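Local atomic coordinates of resiniferatoxin-binding, phosphotriesterase-related protein (Rhodobacter sphaeroides 2.4.1, PDB entry 3K2G), a protein that carries two zinc ions in a TIM-barrel active site and probably acts as a metal-dependent hydrolase, perhaps on phosphoric diesters. Residues E187-L192 with A217-D222; V247-L252 with L288-H293; I264-F269 with V275-D280; F306-M309 with R313-G316. One frame throughout, in Å; residues are numbered along the deposited sequence.

How the interactions relate
From the N terminus onward, interaction 1 comes first, joining the helices 186-202 and 217-226 and closing a loop that contains the strand 206-208. Interaction 2 follows in series, pairing helix 246-255 with helix 280-292 across the strand 258-261. Its long loop encloses interaction 3, where the segment after that strand folds back on the approach to helix 280-292. Interaction 4 closes a short turn beyond the strand 299-301. Interactions 1 and 2 meet through Ala217 and His218 against Tyr248, Thr251 and Leu252, continuing the outer helical layer of the barrel. Interactions 3 and 4 touch through Phe268 and Met309, and both reach the third subunit.

Interaction 1: E187-L192 with A217-D222; sequences EEEKSL and AHRVLD
Glu189 and Arg219 both send CG away from the backbone N (chi1 -174° and 175°) and continue as extended chains, which carries their charged ends across the gap between two helices. There the carboxylate atom Glu189 OE1 lies 3.5 Å from Arg219 NH2, at the edge of the guanidinium and near its plane. The two side chains cross at about a right angle and their flat ends are turned 72° against each other, so the salt bridge is a single-atom approach and not a two-pronged, coplanar pairing. The other carboxylate oxygen, Glu189 OE2, is engaged by Arg193 one helical turn further on, while Arg219 also makes a cation-pi contact with Phe184.

Beside the ion pair, Leu192 points toward the opposite helix and meets Val220 branch to branch, with Leu192 CD2 4.1 Å from Val220 CG1. The backbones stay well apart, 8.4 Å from Leu192 CA to Val220 CA, and Leu223 fills in against both Glu189 and Leu192. The segments belong to consecutive helices on the outside of the TIM barrel, 186-202 and 217-226, linked through the strand 206-208; Val220 also rests on Leu236 of the barrel strand 234-236. With a buried aliphatic contact next to a long ion pair that makes no hydrogen bond, the charges probably contribute a mainly electrostatic, loosely directional attraction.

Interaction 2: V247-L252 with L288-H293; sequences VYQATL and LGLADH
Leu290 pushes its forked end into helix 246-255 beside Gln249 and Ala250, joining two neighbouring helices of the outer layer of the TIM barrel. The CD2 branch does most of the touching. Leu290 CD2 sits 3.8 Å from the backbone atom Ala250 N and 4.3 Å from Ala250 CB, and also approaches Gln249 CB, from which it is separated by 4.0 Å. The other branch, Leu290 CD1, meets the polar end of the same glutamine, 4.0 Å from Gln249 OE1. The leucine holds CG opposite the carbonyl carbon (chi1 -78°), and this sets CD2 against Ala250 and CD1 against the glutamine oxygen, while the small methyl of Ala250 permits a close backbone approach, 6.3 Å between Ala250 CA and Leu290 CA. Gln249 runs across Leu290 at about a right angle, and no hydrogen bond passes between the helices here.

One shell further out, Gln249 NE2 is held by Ser242 OG, which anchors the amide, and the Gln249 side chain also packs on Phe261. Leu290 likewise rests on Leu259 and Phe261, so the two helices share strand 258-261, which lies between them in sequence. Val247 and His293 of a second subunit pack on Ala250 and Val247, respectively. On the far face of helix 246-255, Leu252 folds over the preceding aromatic ring, placing CD1 above the centre of the Tyr248 ring at a height of 3.6 Å.

Interaction 3: I264-F269 with V275-D280; sequences IGMDFF and VQCPSD
Asp280 receives the backbone of Gly265 at one end of this contact, and Phe268 that of Cys277 toward the other. Gly265 N donates to Asp280 OD1 at 3.0 Å with an N-H...O angle of 161°, using the syn lone pair of the carboxylate. Cys277 N reaches Phe268 O over 3.0 Å and lies almost in line with the carbonyl bond (C=O...N 171°). Between them a water lies 2.8 Å from Met266 O and 2.9 Å from Pro278 O, in position to donate to both, although other acceptors compete for its protons. The amide of Gln276 adds a weak bond from NE2 to Asp267 O, while Gln276 OE1 is taken by Arg329 of a third subunit.

A bend at chi2 turns that amide toward the 267-269 backbone. Gln276 OE1 comes 3.4 Å from Phe269 CB, the amide and ring planes lie 25° apart, and Gln276 CB meets the ring at its edge. Phe269 CD1 also approaches Val275 O, at 3.3 Å. Selenomethionine Met266 borders Cys277, but its modelled methyl is too close to the sulfur and that detail is doubtful; the Met266 side chain lies about 5 Å from that of the zinc ligand Asp304.

Phe269 and Gln276 form an antiparallel non-hydrogen-bonded pair in the small hairpin of strands 269-270 and 275-276. The hairpin lies in the excursion between barrel strand 258-261 and helix 280-292. Its return arm runs into that helix, N-capped by Ser279, while Ile264 packs between helix 280-292 and helix 321-332.

Interaction 4: F306-M309 with R313-G316; sequences FVKM and RYGG. With DTV ((2S,3S)-1,4-dimercaptobutane-2,3-diol), chain K.
Lys308 and Tyr314 lie side by side with their side chains pointing the same way, the lysine methylenes running over the CD2-CE2 rim of the ring. Lys308 CB is 3.6 Å from Tyr314 CD2, and Lys308 CD is 3.6 Å from Tyr314 CE2. Both first torsions place CG opposite the carbonyl carbon (chi1 -68° and -67°), which keeps the two chains abreast; a bend at the end of the lysine then leads NZ away to His78 O and Ala81 O. The carbonyl Lys308 O meets the ring obliquely, 3.1 Å from Tyr314 CD2. Arg313 CG sits over the centre of the opposite face, so the ring lies between the two chains, and Leu87 of helix 85-97 packs on Tyr314.

The backbone completes the turn. Gly316 CA makes a C-H...O contact of 3.2 Å with Met309 O, an approach that the absence of a CB at Gly316 allows. A water donates to Met309 O and Tyr314 O, at 2.8 Å from each, bridging the two arms.

Phe306 turns instead toward the bound dithiol: its CE1 atom is 3.4 Å from O2 of the ligand, and the ligand is also hydrogen-bonded to Tyr136 OH. The whole is a compact turn in the loop after barrel strand 299-301, just beyond the zinc ligand Asp304, and belongs to the loops that line the active-site mouth of a phosphotriesterase-family TIM barrel.

Interaction 1: E187-L192 with A217-D222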
loop_
_atom_site.group_PDB
_atom_site.type_symbol
_atom_site.label_atom_id
_atom_site.label_comp_id
_atom_site.label_asym_id
_atom_site.label_seq_id
_atom_site.Cartn_x
_atom_site.Cartn_y
_atom_site.Cartn_z
ATOM N N GLU B 187 16.061 29.175 -19.682
ATOM C CA GLU B 187 15.248 29.645 -20.794
ATOM C C GLU B 187 13.784 29.276 -20.571
ATOM O O GLU B 187 12.886 30.083 -20.804
ATOM C CB GLU B 187 15.733 29.026 -22.111
ATOM C CG GLU B 187 17.200 29.304 -22.449
ATOM C CD GLU B 187 18.187 28.619 -21.501
ATOM O OE1 GLU B 187 18.197 27.369 -21.439
ATOM O OE2 GLU B 187 18.956 29.334 -20.821
ATOM N N GLU B 188 13.548 28.049 -20.120
ATOM C CA GLU B 188 12.189 27.589 -19.877
ATOM C C GLU B 188 11.578 28.368 -18.715
ATOM O O GLU B 188 10.379 28.660 -18.720
ATOM C CB GLU B 188 12.196 26.084 -19.595
ATOM C CG GLU B 188 12.886 25.295 -20.702
ATOM C CD GLU B 188 13.005 23.819 -20.405
ATOM O OE1 GLU B 188 13.171 23.457 -19.224
ATOM O OE2 GLU B 188 12.951 23.020 -21.361
ATOM N N GLU B 189 12.407 28.712 -17.734
ATOM C CA GLU B 189 11.954 29.477 -16.575
ATOM C C GLU B 189 11.548 30.876 -17.021
ATOM O O GLU B 189 10.530 31.411 -16.573
ATOM C CB GLU B 189 13.063 29.586 -15.525
ATOM C CG GLU B 189 12.603 30.244 -14.231
ATOM C CD GLU B 189 13.704 30.345 -13.188
ATOM O OE1 GLU B 189 14.284 29.300 -12.824
ATOM O OE2 GLU B 189 13.982 31.470 -12.723
ATOM N N LYS B 190 12.360 31.468 -17.896
ATOM C CA LYS B 190 12.083 32.801 -18.425
ATOM C C LYS B 190 10.783 32.737 -19.212
ATOM O O LYS B 190 9.934 33.623 -19.117
ATOM C CB LYS B 190 13.207 33.255 -19.356
ATOM C CG LYS B 190 13.019 34.665 -19.917
ATOM C CD LYS B 190 14.049 34.976 -20.994
ATOM C CE LYS B 190 13.863 34.073 -22.204
ATOM N NZ LYS B 190 14.941 34.245 -23.212
ATOM N N SER B 191 10.643 31.679 -20.001
ATOM C CA SER B 191 9.451 31.476 -20.803
ATOM C C SER B 191 8.216 31.417 -19.905
ATOM O O SER B 191 7.215 32.084 -20.167
ATOM C CB SER B 191 9.576 30.170 -21.592
ATOM O OG SER B 191 8.356 29.834 -22.224
ATOM N N LEU B 192 8.297 30.616 -18.847
ATOM C CA LEU B 192 7.183 30.462 -17.917
ATOM C C LEU B 192 6.856 31.752 -17.173
ATOM O O LEU B 192 5.688 32.043 -16.920
ATOM C CB LEU B 192 7.478 29.347 -16.909
ATOM C CG LEU B 192 6.332 29.038 -15.934
ATOM C CD1 LEU B 192 5.081 28.667 -16.715
ATOM C CD2 LEU B 192 6.731 27.910 -14.996
ATOM N N ALA B 217 5.978 19.930 -10.488
ATOM C CA ALA B 217 4.744 20.715 -10.420
ATOM C C ALA B 217 4.683 21.788 -9.330
ATOM O O ALA B 217 4.243 22.910 -9.592
ATOM C CB ALA B 217 3.544 19.784 -10.298
ATOM N N HIS B 218 5.106 21.460 -8.111
ATOM C CA HIS B 218 5.060 22.450 -7.042
ATOM C C HIS B 218 6.022 23.606 -7.312
ATOM O O HIS B 218 5.728 24.751 -6.974
ATOM C CB HIS B 218 5.348 21.801 -5.683
ATOM C CG HIS B 218 4.147 21.153 -5.059
ATOM N ND1 HIS B 218 3.061 21.873 -4.609
ATOM C CD2 HIS B 218 3.849 19.851 -4.837
ATOM C CE1 HIS B 218 2.147 21.044 -4.140
ATOM N NE2 HIS B 218 2.600 19.809 -4.267
ATOM N N ARG B 219 7.167 23.318 -7.927
ATOM C CA ARG B 219 8.119 24.379 -8.247
ATOM C C ARG B 219 7.510 25.260 -9.341
ATOM O O ARG B 219 7.710 26.479 -9.360
ATOM C CB ARG B 219 9.450 23.793 -8.736
ATOM C CG ARG B 219 10.435 24.860 -9.203
ATOM C CD ARG B 219 11.746 24.281 -9.725
ATOM N NE ARG B 219 12.618 25.332 -10.251
ATOM C CZ ARG B 219 13.773 25.112 -10.874
ATOM N NH1 ARG B 219 14.208 23.871 -11.056
ATOM N NH2 ARG B 219 14.492 26.135 -11.321
ATOM N N VAL B 220 6.770 24.631 -10.252
ATOM C CA VAL B 220 6.111 25.348 -11.342
ATOM C C VAL B 220 5.071 26.295 -10.762
ATOM O O VAL B 220 5.029 27.468 -11.128
ATOM C CB VAL B 220 5.393 24.381 -12.339
ATOM C CG1 VAL B 220 4.330 25.134 -13.140
ATOM C CG2 VAL B 220 6.405 23.770 -13.300
ATOM N N LEU B 221 4.234 25.786 -9.858
ATOM C CA LEU B 221 3.202 26.618 -9.244
ATOM C C LEU B 221 3.809 27.719 -8.380
ATOM O O LEU B 221 3.257 28.819 -8.290
ATOM C CB LEU B 221 2.239 25.768 -8.409
ATOM C CG LEU B 221 1.352 24.795 -9.197
ATOM C CD1 LEU B 221 0.352 24.127 -8.248
ATOM C CD2 LEU B 221 0.608 25.539 -10.311
ATOM N N ASP B 222 4.941 27.425 -7.744
ATOM C CA ASP B 222 5.614 28.422 -6.912
ATOM C C ASP B 222 5.983 29.619 -7.788
ATOM O O ASP B 222 5.830 30.773 -7.381
ATOM C CB ASP B 222 6.897 27.848 -6.290
ATOM C CG ASP B 222 6.629 26.953 -5.083
ATOM O OD1 ASP B 222 5.457 26.781 -4.692
ATOM O OD2 ASP B 222 7.610 26.420 -4.523
#

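Interaction 2: V247-L252 with L288-H293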
loop_
_atom_site.group_PDB
_atom_site.type_symbol
_atom_site.label_atom_id
_atom_site.label_comp_id
_atom_site.label_asym_id
_atom_site.label_seq_id
_atom_site.Cartn_x
_atom_site.Cartn_y
_atom_site.Cartn_z
ATOM N N VAL B 247 -0.357 11.936 -2.834
ATOM C CA VAL B 247 -0.060 13.108 -2.020
ATOM C C VAL B 247 0.339 14.255 -2.951
ATOM O O VAL B 247 -0.178 15.366 -2.851
ATOM C CB VAL B 247 1.075 12.810 -1.010
ATOM C CG1 VAL B 247 1.539 14.102 -0.333
ATOM C CG2 VAL B 247 0.577 11.815 0.034
ATOM N N TYR B 248 1.259 13.968 -3.863
ATOM C CA TYR B 248 1.725 14.948 -4.835
ATOM C C TYR B 248 0.541 15.524 -5.609
ATOM O O TYR B 248 0.339 16.735 -5.637
ATOM C CB TYR B 248 2.699 14.268 -5.799
ATOM C CG TYR B 248 3.159 15.095 -6.982
ATOM C CD1 TYR B 248 4.032 16.172 -6.816
ATOM C CD2 TYR B 248 2.795 14.737 -8.283
ATOM C CE1 TYR B 248 4.542 16.861 -7.916
ATOM C CE2 TYR B 248 3.300 15.422 -9.391
ATOM C CZ TYR B 248 4.175 16.480 -9.199
ATOM O OH TYR B 248 4.701 17.138 -10.290
ATOM N N GLN B 249 -0.260 14.656 -6.219
ATOM C CA GLN B 249 -1.396 15.131 -7.001
ATOM C C GLN B 249 -2.432 15.904 -6.196
ATOM O O GLN B 249 -2.900 16.954 -6.640
ATOM C CB GLN B 249 -2.076 13.967 -7.729
ATOM C CG GLN B 249 -1.132 13.215 -8.663
ATOM C CD GLN B 249 -1.858 12.394 -9.717
ATOM O OE1 GLN B 249 -2.884 11.778 -9.440
ATOM N NE2 GLN B 249 -1.306 12.368 -10.936
ATOM N N ALA B 250 -2.791 15.394 -5.021
ATOM C CA ALA B 250 -3.790 16.058 -4.189
ATOM C C ALA B 250 -3.319 17.419 -3.686
ATOM O O ALA B 250 -4.094 18.375 -3.651
ATOM C CB ALA B 250 -4.174 15.157 -2.999
ATOM N N THR B 251 -2.049 17.517 -3.305
ATOM C CA THR B 251 -1.537 18.783 -2.797
ATOM C C THR B 251 -1.486 19.853 -3.882
ATOM O O THR B 251 -1.577 21.049 -3.594
ATOM C CB THR B 251 -0.150 18.609 -2.154
ATOM O OG1 THR B 251 0.734 17.960 -3.072
ATOM C CG2 THR B 251 -0.270 17.783 -0.876
ATOM N N LEU B 252 -1.340 19.416 -5.132
ATOM C CA LEU B 252 -1.319 20.336 -6.259
ATOM C C LEU B 252 -2.738 20.820 -6.476
ATOM O O LEU B 252 -2.966 22.005 -6.722
ATOM C CB LEU B 252 -0.825 19.631 -7.521
ATOM C CG LEU B 252 0.663 19.285 -7.499
ATOM C CD1 LEU B 252 0.971 18.299 -8.627
ATOM C CD2 LEU B 252 1.483 20.565 -7.639
ATOM N N LEU B 288 -10.385 8.609 -9.226
ATOM C CA LEU B 288 -11.367 8.269 -8.202
ATOM C C LEU B 288 -10.891 8.795 -6.860
ATOM O O LEU B 288 -11.655 9.408 -6.112
ATOM C CB LEU B 288 -11.540 6.754 -8.112
ATOM C CG LEU B 288 -12.715 6.136 -8.870
ATOM C CD1 LEU B 288 -12.692 6.566 -10.331
ATOM C CD2 LEU B 288 -12.633 4.616 -8.742
ATOM N N GLY B 289 -9.619 8.542 -6.567
ATOM C CA GLY B 289 -9.035 8.994 -5.319
ATOM C C GLY B 289 -9.073 10.505 -5.196
ATOM O O GLY B 289 -9.476 11.039 -4.163
ATOM N N LEU B 290 -8.645 11.202 -6.243
ATOM C CA LEU B 290 -8.664 12.656 -6.200
ATOM C C LEU B 290 -10.082 13.117 -5.879
ATOM O O LEU B 290 -10.274 14.015 -5.063
ATOM C CB LEU B 290 -8.191 13.242 -7.534
ATOM C CG LEU B 290 -6.675 13.238 -7.763
ATOM C CD1 LEU B 290 -6.382 13.626 -9.203
ATOM C CD2 LEU B 290 -5.989 14.211 -6.796
ATOM N N ALA B 291 -11.073 12.486 -6.504
ATOM C CA ALA B 291 -12.472 12.840 -6.262
ATOM C C ALA B 291 -12.859 12.554 -4.812
ATOM O O ALA B 291 -13.498 13.385 -4.159
ATOM C CB ALA B 291 -13.383 12.071 -7.207
ATOM N N ASP B 292 -12.466 11.382 -4.314
ATOM C CA ASP B 292 -12.757 10.981 -2.937
ATOM C C ASP B 292 -12.251 12.023 -1.954
ATOM O O ASP B 292 -12.792 12.172 -0.860
ATOM C CB ASP B 292 -12.101 9.636 -2.598
ATOM C CG ASP B 292 -12.815 8.455 -3.228
ATOM O OD1 ASP B 292 -14.060 8.406 -3.155
ATOM O OD2 ASP B 292 -12.132 7.564 -3.780
ATOM N N HIS B 293 -11.200 12.735 -2.338
ATOM C CA HIS B 293 -10.642 13.751 -1.466
ATOM C C HIS B 293 -11.215 15.147 -1.699
ATOM O O HIS B 293 -10.754 16.115 -1.101
ATOM C CB HIS B 293 -9.124 13.760 -1.597
ATOM C CG HIS B 293 -8.484 12.475 -1.172
ATOM N ND1 HIS B 293 -8.634 11.953 0.096
ATOM C CD2 HIS B 293 -7.698 11.604 -1.847
ATOM C CE1 HIS B 293 -7.967 10.817 0.183
ATOM N NE2 HIS B 293 -7.390 10.582 -0.983
#

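Interaction 3: I264-F269 with V275-D280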
loop_
_atom_site.group_PDB
_atom_site.type_symbol
_atom_site.label_atom_id
_atom_site.label_comp_id
_atom_site.label_asym_id
_atom_site.label_seq_id
_atom_site.Cartn_x
_atom_site.Cartn_y
_atom_site.Cartn_z
ATOM N N ILE B 264 -4.949 10.016 -21.653
ATOM C CA ILE B 264 -5.898 8.915 -21.702
ATOM C C ILE B 264 -5.785 8.168 -23.021
ATOM O O ILE B 264 -5.909 8.766 -24.092
ATOM C CB ILE B 264 -7.342 9.414 -21.604
ATOM C CG1 ILE B 264 -7.546 10.170 -20.289
ATOM C CG2 ILE B 264 -8.301 8.239 -21.764
ATOM C CD1 ILE B 264 -7.258 9.356 -19.056
ATOM N N GLY B 265 -5.570 6.862 -22.941
ATOM C CA GLY B 265 -5.466 6.067 -24.151
ATOM C C GLY B 265 -4.038 5.863 -24.618
ATOM O O GLY B 265 -3.770 4.945 -25.400
HETATM N N MSE B 266 -3.127 6.717 -24.148
HETATM C CA MSE B 266 -1.711 6.625 -24.523
HETATM C C MSE B 266 -1.011 5.582 -23.672
HETATM O O MSE B 266 -0.856 5.751 -22.462
HETATM C CB MSE B 266 -1.003 7.974 -24.346
HETATM C CG MSE B 266 0.533 7.972 -24.549
HETATM SE SE MSE B 266 1.176 9.773 -24.425
HETATM C CE MSE B 266 2.782 9.672 -23.269
ATOM N N ASP B 267 -0.572 4.510 -24.316
ATOM C CA ASP B 267 0.095 3.431 -23.607
ATOM C C ASP B 267 1.461 3.088 -24.190
ATOM O O ASP B 267 1.907 1.944 -24.088
ATOM C CB ASP B 267 -0.802 2.192 -23.626
ATOM C CG ASP B 267 -1.037 1.661 -25.032
ATOM O OD1 ASP B 267 -1.049 2.464 -25.992
ATOM O OD2 ASP B 267 -1.226 0.433 -25.176
ATOM N N PHE B 268 2.128 4.073 -24.786
ATOM C CA PHE B 268 3.438 3.837 -25.385
ATOM C C PHE B 268 4.565 3.789 -24.362
ATOM O O PHE B 268 4.415 4.239 -23.223
ATOM C CB PHE B 268 3.792 4.941 -26.390
ATOM C CG PHE B 268 2.672 5.319 -27.314
ATOM C CD1 PHE B 268 1.857 4.348 -27.888
ATOM C CD2 PHE B 268 2.462 6.655 -27.647
ATOM C CE1 PHE B 268 0.842 4.705 -28.785
ATOM C CE2 PHE B 268 1.454 7.021 -28.543
ATOM C CZ PHE B 268 0.645 6.046 -29.112
ATOM N N PHE B 269 5.693 3.230 -24.790
ATOM C CA PHE B 269 6.900 3.187 -23.979
ATOM C C PHE B 269 7.855 4.103 -24.735
ATOM O O PHE B 269 8.150 3.866 -25.905
ATOM C CB PHE B 269 7.507 1.786 -23.918
ATOM C CG PHE B 269 8.820 1.740 -23.180
ATOM C CD1 PHE B 269 8.867 1.979 -21.810
ATOM C CD2 PHE B 269 10.014 1.515 -23.863
ATOM C CE1 PHE B 269 10.087 2.000 -21.124
ATOM C CE2 PHE B 269 11.238 1.533 -23.192
ATOM C CZ PHE B 269 11.275 1.777 -21.818
ATOM N N VAL B 275 10.679 5.768 -20.231
ATOM C CA VAL B 275 9.486 5.871 -19.400
ATOM C C VAL B 275 8.284 5.204 -20.048
ATOM O O VAL B 275 8.163 5.153 -21.274
ATOM C CB VAL B 275 9.146 7.345 -19.078
ATOM C CG1 VAL B 275 10.243 7.942 -18.224
ATOM C CG2 VAL B 275 8.979 8.143 -20.365
ATOM N N GLN B 276 7.393 4.695 -19.203
ATOM C CA GLN B 276 6.205 3.997 -19.660
ATOM C C GLN B 276 4.918 4.730 -19.294
ATOM O O GLN B 276 4.725 5.129 -18.147
ATOM C CB GLN B 276 6.178 2.596 -19.038
ATOM C CG GLN B 276 4.931 1.781 -19.343
ATOM C CD GLN B 276 4.897 1.278 -20.772
ATOM O OE1 GLN B 276 5.816 0.594 -21.219
ATOM N NE2 GLN B 276 3.836 1.607 -21.490
ATOM N N CYS B 277 4.038 4.896 -20.274
ATOM C CA CYS B 277 2.755 5.543 -20.033
ATOM C C CYS B 277 1.904 4.584 -19.221
ATOM O O CYS B 277 1.827 3.395 -19.537
ATOM C CB CYS B 277 2.042 5.841 -21.350
ATOM S SG CYS B 277 2.927 7.010 -22.389
ATOM N N PRO B 278 1.234 5.091 -18.176
ATOM C CA PRO B 278 0.382 4.269 -17.314
ATOM C C PRO B 278 -0.877 3.821 -18.042
ATOM O O PRO B 278 -1.221 4.372 -19.087
ATOM C CB PRO B 278 0.072 5.209 -16.155
ATOM C CG PRO B 278 -0.064 6.523 -16.854
ATOM C CD PRO B 278 1.130 6.516 -17.808
ATOM N N SER B 279 -1.561 2.829 -17.477
ATOM C CA SER B 279 -2.789 2.295 -18.068
ATOM C C SER B 279 -3.989 3.151 -17.687
ATOM O O SER B 279 -3.959 3.851 -16.678
ATOM C CB SER B 279 -3.041 0.879 -17.566
ATOM O OG SER B 279 -3.455 0.907 -16.215
ATOM N N ASP B 280 -5.058 3.069 -18.471
ATOM C CA ASP B 280 -6.248 3.853 -18.164
ATOM C C ASP B 280 -6.874 3.434 -16.838
ATOM O O ASP B 280 -7.517 4.244 -16.167
ATOM C CB ASP B 280 -7.265 3.751 -19.299
ATOM C CG ASP B 280 -6.843 4.549 -20.520
ATOM O OD1 ASP B 280 -5.937 5.410 -20.382
ATOM O OD2 ASP B 280 -7.419 4.327 -21.609
HETATM O O HOH W 1 -1.244 7.150 -20.025
#

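Interaction 4: F306-M309 with R313-G316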
loop_
_atom_site.group_PDB
_atom_site.type_symbol
_atom_site.label_atom_id
_atom_site.label_comp_id
_atom_site.label_asym_id
_atom_site.label_seq_id
_atom_site.Cartn_x
_atom_site.Cartn_y
_atom_site.Cartn_z
ATOM N N PHE B 306 -0.725 13.750 -30.580
ATOM C CA PHE B 306 0.373 14.570 -31.072
ATOM C C PHE B 306 1.254 13.894 -32.117
ATOM O O PHE B 306 2.264 14.454 -32.522
ATOM C CB PHE B 306 1.227 15.075 -29.893
ATOM C CG PHE B 306 2.182 14.059 -29.343
ATOM C CD1 PHE B 306 3.549 14.161 -29.599
ATOM C CD2 PHE B 306 1.724 13.011 -28.556
ATOM C CE1 PHE B 306 4.444 13.229 -29.081
ATOM C CE2 PHE B 306 2.608 12.069 -28.034
ATOM C CZ PHE B 306 3.972 12.181 -28.296
ATOM N N VAL B 307 0.870 12.691 -32.536
ATOM C CA VAL B 307 1.594 11.944 -33.570
ATOM C C VAL B 307 0.574 11.160 -34.388
ATOM O O VAL B 307 -0.496 10.817 -33.888
ATOM C CB VAL B 307 2.630 10.952 -32.979
ATOM C CG1 VAL B 307 3.772 11.718 -32.304
ATOM C CG2 VAL B 307 1.957 10.016 -31.990
ATOM N N LYS B 308 0.905 10.881 -35.646
ATOM C CA LYS B 308 0.004 10.156 -36.535
ATOM C C LYS B 308 -0.551 8.846 -35.981
ATOM O O LYS B 308 -1.738 8.554 -36.156
ATOM C CB LYS B 308 0.688 9.852 -37.875
ATOM C CG LYS B 308 0.982 11.067 -38.746
ATOM C CD LYS B 308 1.232 10.637 -40.189
ATOM C CE LYS B 308 1.539 11.831 -41.102
ATOM N NZ LYS B 308 2.862 12.441 -40.788
HETATM N N MSE B 309 0.292 8.061 -35.313
HETATM C CA MSE B 309 -0.161 6.768 -34.811
HETATM C C MSE B 309 -1.247 6.837 -33.749
HETATM O O MSE B 309 -1.797 5.814 -33.361
HETATM C CB MSE B 309 1.020 5.917 -34.310
HETATM C CG MSE B 309 1.662 6.347 -33.017
HETATM SE SE MSE B 309 3.167 5.153 -32.609
HETATM C CE MSE B 309 2.174 3.608 -31.869
ATOM N N ARG B 313 -7.041 6.394 -38.102
ATOM C CA ARG B 313 -6.585 6.050 -39.444
ATOM C C ARG B 313 -5.300 5.223 -39.404
ATOM O O ARG B 313 -5.047 4.410 -40.296
ATOM C CB ARG B 313 -6.351 7.329 -40.247
ATOM C CG ARG B 313 -5.228 7.254 -41.269
ATOM C CD ARG B 313 -5.668 6.615 -42.561
ATOM N NE ARG B 313 -4.591 6.609 -43.554
ATOM C CZ ARG B 313 -3.757 5.593 -43.750
ATOM N NH1 ARG B 313 -3.870 4.489 -43.020
ATOM N NH2 ARG B 313 -2.819 5.674 -44.687
ATOM N N TYR B 314 -4.487 5.429 -38.373
ATOM C CA TYR B 314 -3.231 4.695 -38.251
ATOM C C TYR B 314 -3.242 3.653 -37.141
ATOM O O TYR B 314 -2.183 3.266 -36.641
ATOM C CB TYR B 314 -2.071 5.663 -38.029
ATOM C CG TYR B 314 -1.788 6.530 -39.227
ATOM C CD1 TYR B 314 -1.263 5.981 -40.397
ATOM C CD2 TYR B 314 -2.070 7.895 -39.205
ATOM C CE1 TYR B 314 -1.028 6.775 -41.519
ATOM C CE2 TYR B 314 -1.840 8.694 -40.318
ATOM C CZ TYR B 314 -1.320 8.131 -41.472
ATOM O OH TYR B 314 -1.085 8.926 -42.571
ATOM N N GLY B 315 -4.435 3.198 -36.769
ATOM C CA GLY B 315 -4.555 2.189 -35.733
ATOM C C GLY B 315 -4.645 2.727 -34.316
ATOM O O GLY B 315 -4.674 1.952 -33.352
ATOM N N GLY B 316 -4.695 4.051 -34.192
ATOM C CA GLY B 316 -4.770 4.680 -32.883
ATOM C C GLY B 316 -6.178 4.907 -32.365
ATOM O O GLY B 316 -7.145 4.463 -32.975
HETATM S S1 DTV K . 8.340 15.683 -24.575
HETATM C C1 DTV K . 7.337 16.788 -25.684
HETATM C C2 DTV K . 7.155 16.233 -27.097
HETATM O O2 DTV K . 6.472 14.992 -26.997
HETATM C C3 DTV K . 6.329 17.205 -27.959
HETATM O O3 DTV K . 5.048 17.358 -27.396
HETATM C C4 DTV K . 6.155 16.709 -29.394
HETATM S S4 DTV K . 6.168 18.065 -30.596
HETATM O O HOH W 2 -1.177 3.117 -34.012
#